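Local coordinates for methyltransferase domain-containing protein (PDB 1VE3) that binds S-adenosylmethionine through a Rossmann-like methyltransferase domain and probably transfers its methyl group to a substrate not yet identified, at residues Q123-V128 / G136-Y141. Residues are numbered along the deposited sequence; the frame is centred on the assembly and turned at random.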
loop_
_atom_site.group_PDB
_atom_site.type_symbol
_atom_site.label_atom_id
_atom_site.label_comp_id
_atom_site.label_asym_id
_atom_site.label_seq_id
_atom_site.Cartn_x
_atom_site.Cartn_y
_atom_site.Cartn_z
ATOM N N GLN A 123 19.844 -24.371 4.490
ATOM C CA GLN A 123 20.641 -23.824 5.590
ATOM C C GLN A 123 19.817 -22.845 6.425
ATOM O O GLN A 123 19.919 -22.826 7.647
ATOM C CB GLN A 123 21.885 -23.108 5.047
ATOM C CG GLN A 123 22.665 -23.914 4.016
ATOM C CD GLN A 123 23.678 -23.078 3.237
ATOM O OE1 GLN A 123 23.369 -21.979 2.771
ATOM N NE2 GLN A 123 24.887 -23.606 3.082
ATOM N N VAL A 124 19.007 -22.024 5.763
ATOM C CA VAL A 124 18.173 -21.064 6.476
ATOM C C VAL A 124 17.182 -21.777 7.397
ATOM O O VAL A 124 17.064 -21.433 8.574
ATOM C CB VAL A 124 17.386 -20.174 5.501
ATOM C CG1 VAL A 124 16.399 -19.303 6.264
ATOM C CG2 VAL A 124 18.346 -19.302 4.704
ATOM N N PHE A 125 16.473 -22.771 6.863
ATOM C CA PHE A 125 15.508 -23.515 7.667
ATOM C C PHE A 125 16.189 -24.156 8.870
ATOM O O PHE A 125 15.637 -24.162 9.971
ATOM C CB PHE A 125 14.816 -24.604 6.845
ATOM C CG PHE A 125 13.750 -24.094 5.905
ATOM C CD1 PHE A 125 13.362 -22.758 5.912
ATOM C CD2 PHE A 125 13.129 -24.964 5.015
ATOM C CE1 PHE A 125 12.371 -22.295 5.037
ATOM C CE2 PHE A 125 12.140 -24.519 4.140
ATOM C CZ PHE A 125 11.760 -23.177 4.151
ATOM N N LYS A 126 17.388 -24.694 8.655
ATOM C CA LYS A 126 18.134 -25.329 9.731
ATOM C C LYS A 126 18.443 -24.295 10.810
ATOM O O LYS A 126 18.238 -24.548 12.000
ATOM C CB LYS A 126 19.431 -25.941 9.194
ATOM C CG LYS A 126 20.079 -26.936 10.141
ATOM C CD LYS A 126 21.264 -27.631 9.487
ATOM C CE LYS A 126 20.844 -28.373 8.234
ATOM N NZ LYS A 126 22.001 -29.034 7.568
ATOM N N GLU A 127 18.921 -23.127 10.389
ATOM C CA GLU A 127 19.240 -22.049 11.324
ATOM C C GLU A 127 18.002 -21.533 12.056
ATOM O O GLU A 127 18.067 -21.219 13.248
ATOM C CB GLU A 127 19.918 -20.887 10.589
ATOM C CG GLU A 127 21.409 -21.060 10.441
ATOM C CD GLU A 127 22.103 -21.075 11.787
ATOM O OE1 GLU A 127 22.360 -19.984 12.334
ATOM O OE2 GLU A 127 22.374 -22.178 12.307
ATOM N N VAL A 128 16.878 -21.450 11.345
ATOM C CA VAL A 128 15.638 -20.972 11.942
ATOM C C VAL A 128 15.211 -21.909 13.066
ATOM O O VAL A 128 14.861 -21.467 14.160
ATOM C CB VAL A 128 14.498 -20.907 10.904
ATOM C CG1 VAL A 128 13.182 -20.589 11.598
ATOM C CG2 VAL A 128 14.821 -19.847 9.838
ATOM N N GLY A 136 8.330 -22.057 20.095
ATOM C CA GLY A 136 8.216 -20.958 19.150
ATOM C C GLY A 136 7.525 -21.287 17.844
ATOM O O GLY A 136 7.120 -22.426 17.615
ATOM N N LYS A 137 7.388 -20.279 16.985
ATOM C CA LYS A 137 6.737 -20.469 15.697
ATOM C C LYS A 137 7.476 -19.812 14.533
ATOM O O LYS A 137 7.924 -18.677 14.631
ATOM C CB LYS A 137 5.295 -19.955 15.770
ATOM C CG LYS A 137 4.437 -20.796 16.703
ATOM C CD LYS A 137 3.271 -20.041 17.299
ATOM C CE LYS A 137 2.045 -20.087 16.414
ATOM N NZ LYS A 137 0.861 -19.532 17.128
ATOM N N PHE A 138 7.616 -20.563 13.443
ATOM C CA PHE A 138 8.259 -20.082 12.226
ATOM C C PHE A 138 7.111 -19.722 11.292
ATOM O O PHE A 138 6.315 -20.582 10.940
ATOM C CB PHE A 138 9.094 -21.195 11.582
ATOM C CG PHE A 138 9.735 -20.809 10.265
ATOM C CD1 PHE A 138 9.872 -21.747 9.248
ATOM C CD2 PHE A 138 10.222 -19.520 10.054
ATOM C CE1 PHE A 138 10.486 -21.409 8.034
ATOM C CE2 PHE A 138 10.836 -19.174 8.851
ATOM C CZ PHE A 138 10.969 -20.120 7.838
ATOM N N ILE A 139 7.020 -18.458 10.895
ATOM C CA ILE A 139 5.945 -18.029 10.007
ATOM C C ILE A 139 6.488 -17.433 8.713
ATOM O O ILE A 139 7.113 -16.369 8.734
ATOM C CB ILE A 139 5.051 -16.978 10.703
ATOM C CG1 ILE A 139 4.373 -17.607 11.920
ATOM C CG2 ILE A 139 4.017 -16.433 9.721
ATOM C CD1 ILE A 139 3.573 -16.625 12.753
HETATM N N MSE A 140 6.257 -18.108 7.589
HETATM C CA MSE A 140 6.743 -17.578 6.324
HETATM C C MSE A 140 5.657 -17.389 5.266
HETATM O O MSE A 140 4.633 -18.074 5.252
HETATM C CB MSE A 140 7.915 -18.431 5.774
HETATM C CG MSE A 140 7.588 -19.664 4.937
HETATM SE SE MSE A 140 9.194 -20.354 3.973
HETATM C CE MSE A 140 8.899 -19.506 2.279
ATOM N N TYR A 141 5.882 -16.408 4.406
ATOM C CA TYR A 141 4.958 -16.099 3.332
ATOM C C TYR A 141 5.776 -16.143 2.060
ATOM O O TYR A 141 6.838 -15.522 1.973
ATOM C CB TYR A 141 4.359 -14.704 3.515
ATOM C CG TYR A 141 3.571 -14.238 2.311
ATOM C CD1 TYR A 141 2.282 -14.715 2.062
ATOM C CD2 TYR A 141 4.123 -13.336 1.409
ATOM C CE1 TYR A 141 1.569 -14.297 0.937
ATOM C CE2 TYR A 141 3.421 -12.914 0.287
ATOM C CZ TYR A 141 2.150 -13.395 0.054
ATOM O OH TYR A 141 1.474 -12.980 -1.074
#
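In the Rossmann-like fold of class I methyltransferases, helix 118-131 is the crossover helix of a beta-alpha-beta unit, between the parallel strands 104-110 and 136-143 of the central sheet; Phe-125 and Val-128 of the helix here meet Phe-138 and Met-140 of the strand. The two segment axes run roughly antiparallel (151°) and are 10.9 Å apart at closest approach. Phe-138 lies at the middle of the contact. Its CG stands anti to the backbone N (chi1 177°), which carries the ring out from the sheet into the angle between the two helix side chains. Val-128 covers one face of that ring: CG1 sits 3.8 Å from the ring centroid, a CH-pi contact displaced toward the rim, where CG1 comes within 3.5 Å of CD2 of Phe-138. Phe-125 reaches the same ring at its edge, CE1 of Phe-125 lying 3.6 Å from CE1 of Phe-138. The two ring planes are inclined at 72° with their centroids 5.7 Å apart, an oblique aromatic pair. Phe-207, at the start of the outermost strand 207-215, also stacks on Phe-138, while Leu-202 and Ala-203 of helix 196-203 pack on Phe-125. An alanine in place of Phe-138 is likely to open a gap between helix and sheet, leaving CG1 of Val-128 without its aromatic face and Phe-125 without its ring partner. All four touching residues are buried and meet through apolar side-chain atoms; no hydrogen bond joins the segments. Two residues farther along the strand, Met-140, a selenomethionine, adds a Met-aromatic contact. The selenium lies near the plane of the Phe-125 ring, at its edge, with SE of Met-140 3.8 Å from CZ of Phe-125.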